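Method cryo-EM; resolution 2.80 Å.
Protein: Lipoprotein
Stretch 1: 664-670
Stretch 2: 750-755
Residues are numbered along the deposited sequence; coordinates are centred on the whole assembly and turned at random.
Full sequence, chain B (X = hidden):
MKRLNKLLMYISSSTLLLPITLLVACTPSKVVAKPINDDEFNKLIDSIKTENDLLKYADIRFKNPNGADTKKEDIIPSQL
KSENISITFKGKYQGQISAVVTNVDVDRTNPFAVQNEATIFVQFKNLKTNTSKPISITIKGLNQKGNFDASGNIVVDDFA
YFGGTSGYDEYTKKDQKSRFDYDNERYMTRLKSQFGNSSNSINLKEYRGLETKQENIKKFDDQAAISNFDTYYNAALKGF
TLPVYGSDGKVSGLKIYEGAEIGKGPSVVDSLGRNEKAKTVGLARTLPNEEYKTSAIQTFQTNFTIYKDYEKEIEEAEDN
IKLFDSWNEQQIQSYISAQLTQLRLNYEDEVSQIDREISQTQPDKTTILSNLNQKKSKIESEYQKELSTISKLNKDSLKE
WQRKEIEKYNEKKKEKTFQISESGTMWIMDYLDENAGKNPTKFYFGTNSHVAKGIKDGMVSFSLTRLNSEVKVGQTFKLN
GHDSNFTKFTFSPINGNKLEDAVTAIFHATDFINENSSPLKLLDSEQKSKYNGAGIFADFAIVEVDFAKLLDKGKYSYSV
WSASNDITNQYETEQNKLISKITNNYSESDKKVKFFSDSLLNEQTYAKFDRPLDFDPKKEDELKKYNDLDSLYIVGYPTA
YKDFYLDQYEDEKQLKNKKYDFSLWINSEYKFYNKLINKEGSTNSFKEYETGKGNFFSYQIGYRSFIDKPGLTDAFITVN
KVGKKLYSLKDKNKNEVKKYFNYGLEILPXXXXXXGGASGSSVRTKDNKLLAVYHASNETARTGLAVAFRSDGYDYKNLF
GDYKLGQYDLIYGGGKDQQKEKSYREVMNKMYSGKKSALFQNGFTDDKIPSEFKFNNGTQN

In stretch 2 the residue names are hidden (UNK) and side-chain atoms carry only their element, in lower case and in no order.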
# COMPACT_ATOMS: atom_id res chain seq x y z
N LEU B 664 -1.36 1.45 -10.01
CA LEU B 664 -1.83 2.33 -11.09
C LEU B 664 -1.10 3.69 -11.07
O LEU B 664 -1.68 4.72 -10.74
CB LEU B 664 -3.36 2.48 -10.99
CG LEU B 664 -4.01 3.34 -12.11
CD1 LEU B 664 -4.32 2.53 -13.35
CD2 LEU B 664 -5.31 3.93 -11.60
N TRP B 665 0.20 3.69 -11.39
CA TRP B 665 1.05 4.89 -11.34
C TRP B 665 0.61 5.98 -12.33
O TRP B 665 -0.02 5.74 -13.35
CB TRP B 665 2.53 4.50 -11.51
CG TRP B 665 3.53 5.24 -10.67
CD1 TRP B 665 4.18 6.38 -11.00
CD2 TRP B 665 4.05 4.89 -9.35
NE1 TRP B 665 5.02 6.76 -9.99
CE2 TRP B 665 4.96 5.90 -8.93
CE3 TRP B 665 3.88 3.81 -8.47
CZ2 TRP B 665 5.58 5.90 -7.68
CZ3 TRP B 665 4.51 3.78 -7.22
CH2 TRP B 665 5.34 4.83 -6.81
N ILE B 666 0.90 7.22 -11.97
CA ILE B 666 0.36 8.47 -12.52
C ILE B 666 1.50 9.47 -12.71
O ILE B 666 2.66 9.10 -12.72
CB ILE B 666 -0.92 8.89 -11.70
CG1 ILE B 666 -1.59 10.25 -12.02
CG2 ILE B 666 -0.85 8.68 -10.19
CD1 ILE B 666 -2.95 10.48 -11.35
N ASN B 667 1.17 10.73 -12.90
CA ASN B 667 2.03 11.89 -13.12
C ASN B 667 1.38 13.03 -12.34
O ASN B 667 0.49 13.70 -12.86
CB ASN B 667 2.01 12.11 -14.62
CG ASN B 667 2.82 13.29 -15.07
OD1 ASN B 667 3.89 13.57 -14.56
ND2 ASN B 667 2.39 13.99 -16.10
N SER B 668 1.62 13.10 -11.03
CA SER B 668 0.97 14.05 -10.11
C SER B 668 1.67 14.17 -8.77
O SER B 668 2.41 13.28 -8.35
CB SER B 668 -0.47 13.65 -9.85
OG SER B 668 -1.27 14.11 -10.90
N GLU B 669 1.35 15.26 -8.07
CA GLU B 669 1.76 15.56 -6.71
C GLU B 669 1.50 14.38 -5.75
O GLU B 669 0.38 13.88 -5.64
CB GLU B 669 0.97 16.76 -6.16
CG GLU B 669 0.93 18.02 -7.01
CD GLU B 669 0.14 19.17 -6.35
OE1 GLU B 669 -0.20 19.14 -5.16
OE2 GLU B 669 -0.13 20.16 -7.05
N TYR B 670 2.50 13.99 -4.96
CA TYR B 670 2.35 12.98 -3.91
C TYR B 670 1.30 13.37 -2.84
O TYR B 670 0.85 12.53 -2.06
CB TYR B 670 3.73 12.71 -3.29
CG TYR B 670 4.34 13.85 -2.50
CD1 TYR B 670 3.89 14.11 -1.19
CD2 TYR B 670 5.38 14.63 -3.04
CE1 TYR B 670 4.45 15.15 -0.44
CE2 TYR B 670 5.96 15.66 -2.29
CZ TYR B 670 5.48 15.93 -0.99
OH TYR B 670 6.01 16.94 -0.25
N UNK B 750 8.23 15.11 -16.00
CA UNK B 750 8.57 15.77 -14.72
C UNK B 750 8.58 14.87 -13.48
O UNK B 750 9.60 14.79 -12.81
c UNK B 750 7.89 17.77 -13.23
c UNK B 750 6.87 18.89 -13.09
c UNK B 750 6.30 20.52 -11.29
n UNK B 750 6.66 21.08 -10.19
c UNK B 750 7.64 16.98 -14.51
n UNK B 750 5.12 20.79 -11.74
n UNK B 750 7.13 19.70 -11.89
N UNK B 751 7.44 14.26 -13.14
CA UNK B 751 7.23 13.51 -11.89
C UNK B 751 7.07 12.02 -12.18
O UNK B 751 6.01 11.46 -11.91
c UNK B 751 6.12 15.44 -10.45
c UNK B 751 6.17 17.82 -8.94
c UNK B 751 4.96 16.22 -10.32
c UNK B 751 7.33 17.06 -9.08
c UNK B 751 7.31 15.87 -9.83
c UNK B 751 4.98 17.41 -9.58
c UNK B 751 6.01 14.08 -11.14
N UNK B 752 8.06 11.34 -12.76
CA UNK B 752 7.83 9.98 -13.28
C UNK B 752 9.05 9.07 -13.32
O UNK B 752 9.67 8.84 -14.36
c UNK B 752 4.76 6.72 -15.92
o UNK B 752 4.08 5.62 -16.32
c UNK B 752 7.17 10.10 -14.65
c UNK B 752 5.21 8.51 -14.33
c UNK B 752 4.43 7.40 -14.74
c UNK B 752 5.84 7.15 -16.69
c UNK B 752 6.31 8.92 -15.09
c UNK B 752 6.61 8.25 -16.28
N UNK B 753 9.37 8.48 -12.17
CA UNK B 753 10.32 7.39 -12.07
C UNK B 753 9.68 6.12 -11.45
O UNK B 753 10.06 5.69 -10.35
c UNK B 753 11.56 7.91 -11.35
N UNK B 754 8.69 5.50 -12.11
CA UNK B 754 8.07 4.25 -11.67
C UNK B 754 9.01 3.05 -11.83
O UNK B 754 9.16 2.45 -12.89
c UNK B 754 8.03 5.97 -13.31
c UNK B 754 7.20 4.81 -13.83
c UNK B 754 6.82 4.11 -12.54
N UNK B 755 9.64 2.65 -10.73
CA UNK B 755 10.56 1.52 -10.68
C UNK B 755 9.90 0.17 -11.03
O UNK B 755 8.77 -0.09 -10.63
c UNK B 755 11.18 1.48 -9.28

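Position 750 carries seven side-chain atoms: three carbons in a row, a nitrogen, and then a carbon bearing two further nitrogens. This chain ending in a planar three-nitrogen group is a guanidinium side chain, so the residue is Arg750. Its aliphatic torsions are all t, and its nearest side-chain atom to stretch 1, Arg750 CB, is 5.1 Å from Asn667 OD1; its NE and NH2 are hydrogen-bonded elsewhere in the structure.

At position 751 one carbon leads into a six-membered ring of carbons with no further substituent, and the bond from CA to CB points toward stretch 1. The ring lies beside the backbone between Ser668 and Glu669, and the absence of any oxygen identifies Phe751. Its CD2 is 4.2 Å from Ser668 C and 4.4 Å from Glu669 N, both approached obliquely. Phe751 CB lies 4.1 Å from Asn667 OD1, while Phe751 N is 3.9 Å from that same OD1, too far for a hydrogen bond; the amide group of Asn667 is instead satisfied elsewhere in the structure.

Position 752 again has one carbon and a six-carbon ring, but here the ring bears an oxygen on the carbon farthest from the attachment point. One ring carbon lies close to Ile666 O and another near Trp665 CD1. This is Tyr752. Its CA-to-CB bond points sideways, but the end of the side chain comes nearer to stretch 1; chi1 is t. Tyr752 CD1 is 3.1 Å from Ile666 O, with the carbonyl oxygen at the ring edge, and Tyr752 CE1 packs 3.9 Å from Trp665 CD1. The two aromatic systems are oblique, their planes 56° apart.

A single side-chain carbon at position 753, directed away from stretch 1, defines Ala753, which makes no close contact there.

At position 754 three carbons close a ring onto the backbone nitrogen, and CB lies over one face of the Trp665 indole: the residue is Pro754. Its CB is 3.8 Å from Trp665 CD1, in a CH-pi arrangement only 16° off the normal of the five-membered ring.

Position 755 has one side-chain carbon and is Ala755; it lies beyond contact distance of stretch 1.

The two segments, neither a regular helix or strand, run in roughly opposing directions and bury 340 Å² in total. No hydrogen bond joins them, so the contact rests on packing. Trp665 anchors one end, with Pro754 over a face and Tyr752 at the edge of its ring, while Phe751 covers the backbone toward Glu669 at the other.

Stretch 2, residues 750-755: RFYAPA
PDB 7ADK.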